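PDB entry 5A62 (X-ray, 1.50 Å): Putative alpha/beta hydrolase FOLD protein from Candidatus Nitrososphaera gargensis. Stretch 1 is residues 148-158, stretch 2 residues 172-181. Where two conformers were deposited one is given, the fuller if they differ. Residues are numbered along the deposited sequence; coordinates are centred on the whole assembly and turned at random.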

# COMPACT_ATOMS: atom_id res chain seq x y z
N GLY A 148 -4.47 -15.48 12.70
CA GLY A 148 -5.46 -14.63 13.20
C GLY A 148 -5.02 -13.62 14.23
O GLY A 148 -3.90 -13.59 14.70
N MET A 149 -5.94 -12.70 14.54
CA MET A 149 -5.66 -11.58 15.39
C MET A 149 -5.46 -11.91 16.86
O MET A 149 -4.68 -11.28 17.55
CB MET A 149 -6.73 -10.49 15.24
CG MET A 149 -6.80 -9.92 13.79
SD MET A 149 -5.22 -9.29 13.15
CE MET A 149 -5.21 -7.76 13.96
N LYS A 150 -6.20 -12.91 17.36
CA LYS A 150 -5.98 -13.30 18.75
C LYS A 150 -4.55 -13.86 18.91
O LYS A 150 -3.85 -13.53 19.85
CB LYS A 150 -7.02 -14.31 19.20
CG LYS A 150 -8.46 -13.81 19.26
CD LYS A 150 -9.36 -14.91 19.85
CE LYS A 150 -10.86 -14.71 19.65
NZ LYS A 150 -11.34 -13.33 19.97
N ALA A 151 -4.12 -14.68 17.94
CA ALA A 151 -2.75 -15.17 17.95
C ALA A 151 -1.74 -14.08 17.80
O ALA A 151 -0.74 -14.02 18.52
CB ALA A 151 -2.52 -16.21 16.89
N LEU A 152 -2.03 -13.12 16.92
CA LEU A 152 -1.12 -12.04 16.77
C LEU A 152 -0.97 -11.26 18.09
O LEU A 152 0.15 -10.89 18.48
CB LEU A 152 -1.51 -11.13 15.61
CG LEU A 152 -0.69 -9.86 15.45
CD1 LEU A 152 0.78 -10.13 15.28
CD2 LEU A 152 -1.20 -9.05 14.26
N ALA A 153 -2.06 -10.99 18.77
CA ALA A 153 -1.93 -10.30 20.03
C ALA A 153 -1.04 -11.07 21.01
O ALA A 153 -0.24 -10.48 21.71
CB ALA A 153 -3.29 -10.04 20.68
N GLU A 154 -1.26 -12.39 21.06
CA GLU A 154 -0.42 -13.18 21.97
C GLU A 154 1.04 -13.11 21.65
O GLU A 154 1.89 -12.96 22.52
CB GLU A 154 -0.89 -14.60 21.96
CG GLU A 154 -2.24 -14.81 22.57
CD GLU A 154 -2.43 -14.27 24.00
OE1 GLU A 154 -1.51 -14.32 24.88
OE2 GLU A 154 -3.53 -13.74 24.18
N HIS A 155 1.35 -13.10 20.35
CA HIS A 155 2.76 -12.93 19.96
C HIS A 155 3.33 -11.58 20.25
O HIS A 155 4.53 -11.48 20.61
CB HIS A 155 2.92 -13.27 18.47
CG HIS A 155 2.86 -14.72 18.18
ND1 HIS A 155 3.97 -15.54 18.30
CD2 HIS A 155 1.86 -15.48 17.70
CE1 HIS A 155 3.60 -16.77 17.99
NE2 HIS A 155 2.33 -16.77 17.62
N LYS A 156 2.52 -10.54 20.13
CA LYS A 156 2.95 -9.18 20.46
C LYS A 156 3.21 -9.03 21.98
O LYS A 156 4.11 -8.31 22.37
CB LYS A 156 1.96 -8.15 20.01
CG LYS A 156 1.96 -8.05 18.49
CD LYS A 156 0.98 -7.00 18.02
CE LYS A 156 1.43 -5.60 18.29
NZ LYS A 156 2.49 -5.27 17.29
N LEU A 157 2.44 -9.75 22.75
CA LEU A 157 2.48 -9.58 24.19
C LEU A 157 3.66 -10.29 24.82
O LEU A 157 4.05 -9.91 25.89
CB LEU A 157 1.18 -10.06 24.77
CG LEU A 157 0.03 -9.10 24.58
CD1 LEU A 157 -1.32 -9.68 24.92
CD2 LEU A 157 0.19 -7.81 25.39
N VAL A 158 4.21 -11.34 24.22
CA VAL A 158 5.37 -12.05 24.80
C VAL A 158 6.66 -11.84 24.01
O VAL A 158 6.69 -11.92 22.82
CB VAL A 158 5.06 -13.54 24.78
CG1 VAL A 158 6.20 -14.32 25.38
CG2 VAL A 158 3.76 -13.82 25.47
N HIS A 172 -2.55 -4.29 31.92
CA HIS A 172 -2.34 -3.54 30.66
C HIS A 172 -2.32 -4.51 29.50
O HIS A 172 -2.93 -4.24 28.45
CB HIS A 172 -1.02 -2.78 30.72
CG HIS A 172 -1.04 -1.65 31.67
ND1 HIS A 172 0.10 -1.17 32.27
CD2 HIS A 172 -2.05 -0.89 32.09
CE1 HIS A 172 -0.25 -0.16 33.06
NE2 HIS A 172 -1.54 0.06 32.93
N ALA A 173 -1.66 -5.65 29.62
CA ALA A 173 -1.76 -6.67 28.62
C ALA A 173 -3.17 -7.05 28.25
O ALA A 173 -3.51 -7.22 27.09
CB ALA A 173 -0.97 -7.90 29.03
N ASP A 174 -4.01 -7.19 29.28
CA ASP A 174 -5.32 -7.63 29.03
C ASP A 174 -6.17 -6.54 28.39
O ASP A 174 -7.02 -6.87 27.54
CB ASP A 174 -5.95 -8.12 30.36
CG ASP A 174 -5.48 -9.44 30.75
OD1 ASP A 174 -4.90 -10.20 30.00
OD2 ASP A 174 -5.74 -9.81 31.94
N PHE A 175 -5.95 -5.29 28.73
CA PHE A 175 -6.57 -4.16 28.05
C PHE A 175 -6.16 -4.12 26.55
O PHE A 175 -7.03 -4.09 25.66
CB PHE A 175 -6.21 -2.90 28.78
CG PHE A 175 -6.69 -1.60 28.18
CD1 PHE A 175 -7.90 -1.49 27.55
CD2 PHE A 175 -5.92 -0.47 28.31
CE1 PHE A 175 -8.33 -0.23 27.07
CE2 PHE A 175 -6.33 0.74 27.78
CZ PHE A 175 -7.57 0.84 27.18
N PHE A 176 -4.87 -4.30 26.30
CA PHE A 176 -4.41 -4.41 24.94
C PHE A 176 -5.09 -5.54 24.20
O PHE A 176 -5.54 -5.37 23.05
CB PHE A 176 -2.90 -4.59 24.89
CG PHE A 176 -2.36 -4.85 23.53
CD1 PHE A 176 -2.05 -3.83 22.71
CD2 PHE A 176 -2.17 -6.13 23.10
CE1 PHE A 176 -1.56 -4.07 21.43
CE2 PHE A 176 -1.65 -6.37 21.84
CZ PHE A 176 -1.38 -5.31 21.04
N ARG A 177 -5.20 -6.73 24.79
CA ARG A 177 -5.90 -7.85 24.15
C ARG A 177 -7.30 -7.50 23.75
O ARG A 177 -7.69 -7.74 22.61
CB ARG A 177 -6.03 -9.06 25.07
CG ARG A 177 -4.74 -9.82 25.26
CD ARG A 177 -4.93 -11.02 26.20
NE ARG A 177 -3.71 -11.85 26.29
CZ ARG A 177 -2.79 -11.74 27.25
NH1 ARG A 177 -2.92 -10.88 28.24
NH2 ARG A 177 -1.69 -12.50 27.21
N GLU A 178 -8.03 -6.93 24.71
CA GLU A 178 -9.42 -6.50 24.50
C GLU A 178 -9.49 -5.68 23.24
O GLU A 178 -10.26 -6.06 22.32
CB GLU A 178 -10.04 -5.75 25.70
CG GLU A 178 -11.59 -5.58 25.58
CD GLU A 178 -12.46 -6.77 26.05
OE1 GLU A 178 -12.16 -7.97 25.72
OE2 GLU A 178 -13.51 -6.51 26.73
N VAL A 179 -8.66 -4.63 23.21
CA VAL A 179 -8.74 -3.61 22.17
C VAL A 179 -8.30 -4.25 20.82
O VAL A 179 -9.02 -4.23 19.83
CB VAL A 179 -7.88 -2.43 22.50
CG1 VAL A 179 -7.66 -1.49 21.29
CG2 VAL A 179 -8.43 -1.69 23.73
N PHE A 180 -7.10 -4.82 20.82
CA PHE A 180 -6.46 -5.26 19.57
C PHE A 180 -7.27 -6.28 18.84
O PHE A 180 -7.37 -6.30 17.61
CB PHE A 180 -5.04 -5.75 19.89
CG PHE A 180 -4.19 -6.00 18.69
CD1 PHE A 180 -3.46 -4.95 18.12
CD2 PHE A 180 -4.13 -7.26 18.11
CE1 PHE A 180 -2.63 -5.21 17.03
CE2 PHE A 180 -3.33 -7.50 17.03
CZ PHE A 180 -2.64 -6.47 16.49
N THR A 181 -7.87 -7.22 19.59
CA THR A 181 -8.53 -8.34 18.97
C THR A 181 -9.91 -7.98 18.38
O THR A 181 -10.51 -8.82 17.74
CB THR A 181 -8.61 -9.56 19.90
OG1 THR A 181 -9.43 -9.20 21.01
CG2 THR A 181 -7.25 -10.00 20.29

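Two helices, 149-157 and 172-180, pack against each other running in nearly opposite directions: their axes make an angle of 152° and approach to 9.8 Å. The contact buries 573 Å² and follows a simple rule, with apolar packing along the groove and a single charged pair answering for the polar groups that cross it.

That pair is Glu154 and Arg177, and it is bidentate. Arg177 NE donates to Glu154 OE2 at 2.8 Å, and Arg177 NH2 donates to Glu154 OE1 at 3.0 Å; both N-H...acceptor angles are 172°, so the carboxylate meets the guanidinium at its edge, near its plane, and each oxygen takes a nearly straight hydrogen bond. Both side chains leave their backbones sideways to the partner helix, and their ends then come nearer to meet. The remaining nitrogen is served from its own helix: Arg177 NH1 lies 2.7 Å from Asp174 OD1, one turn back. This is a salt bridge too, but its hydrogen bond is weak, bent to 121°. Every guanidinium nitrogen thus has an acidic partner, two across the contact and one within the stretch, while Asp174 OD2 is hydrogen-bonded to a residue just outside it. Asp174 makes no direct contact with the first helix, yet it engages the arginine that does.

The face of the same guanidinium does a different job. Leu157 CD1 lies over one face, 3.4 Å from Arg177 CZ, so a methyl group covers a flat surface that offers no hydrogen to donate in that direction. Edge for charge and face for carbon is an economical use of one arginine.

Thr181 has its hydroxyl and its methyl in different uses. Its OG1 donates to Arg177 O at 2.8 Å, while Thr181 N donates to that same oxygen at 3.1 Å, so one carbonyl serves both groups. The hydroxyl donates back to the last turn of the helix, while the methyl packs across the contact: Thr181 CG2 lies 3.9 Å from Lys150 CA and 4.0 Å from Ala153 CB. The two backbones are close here, Lys150 CA and Thr181 CA being 5.6 Å apart.

The apolar centre is built round Phe180, which sits as a knob among Met149, Leu152, Ala153 and Lys156. Leu152 CD2 meets the ring edge, 3.7 Å from Phe180 CZ, and Met149 CE comes to 3.6 Å from Phe180 CE2. The small Ala153 leaves its CB 3.9 Å from Phe180 CD2. Lys156 contributes carbon to this contact: its CD is 4.0 Å from Phe180 CZ and its CE 3.9 Å from Phe176 CZ, with no hydrogen bond from its amine to the second stretch. Farther along, Leu157 CD2 reaches both Phe176 CD2 at 3.7 Å and Ala173 CB at 3.8 Å.

From Leu152 and from Phe176 onward, backbone N-H groups bond within their own stretch, as in Ala153 N to Met149 O at 2.9 Å, and none bonds across the contact.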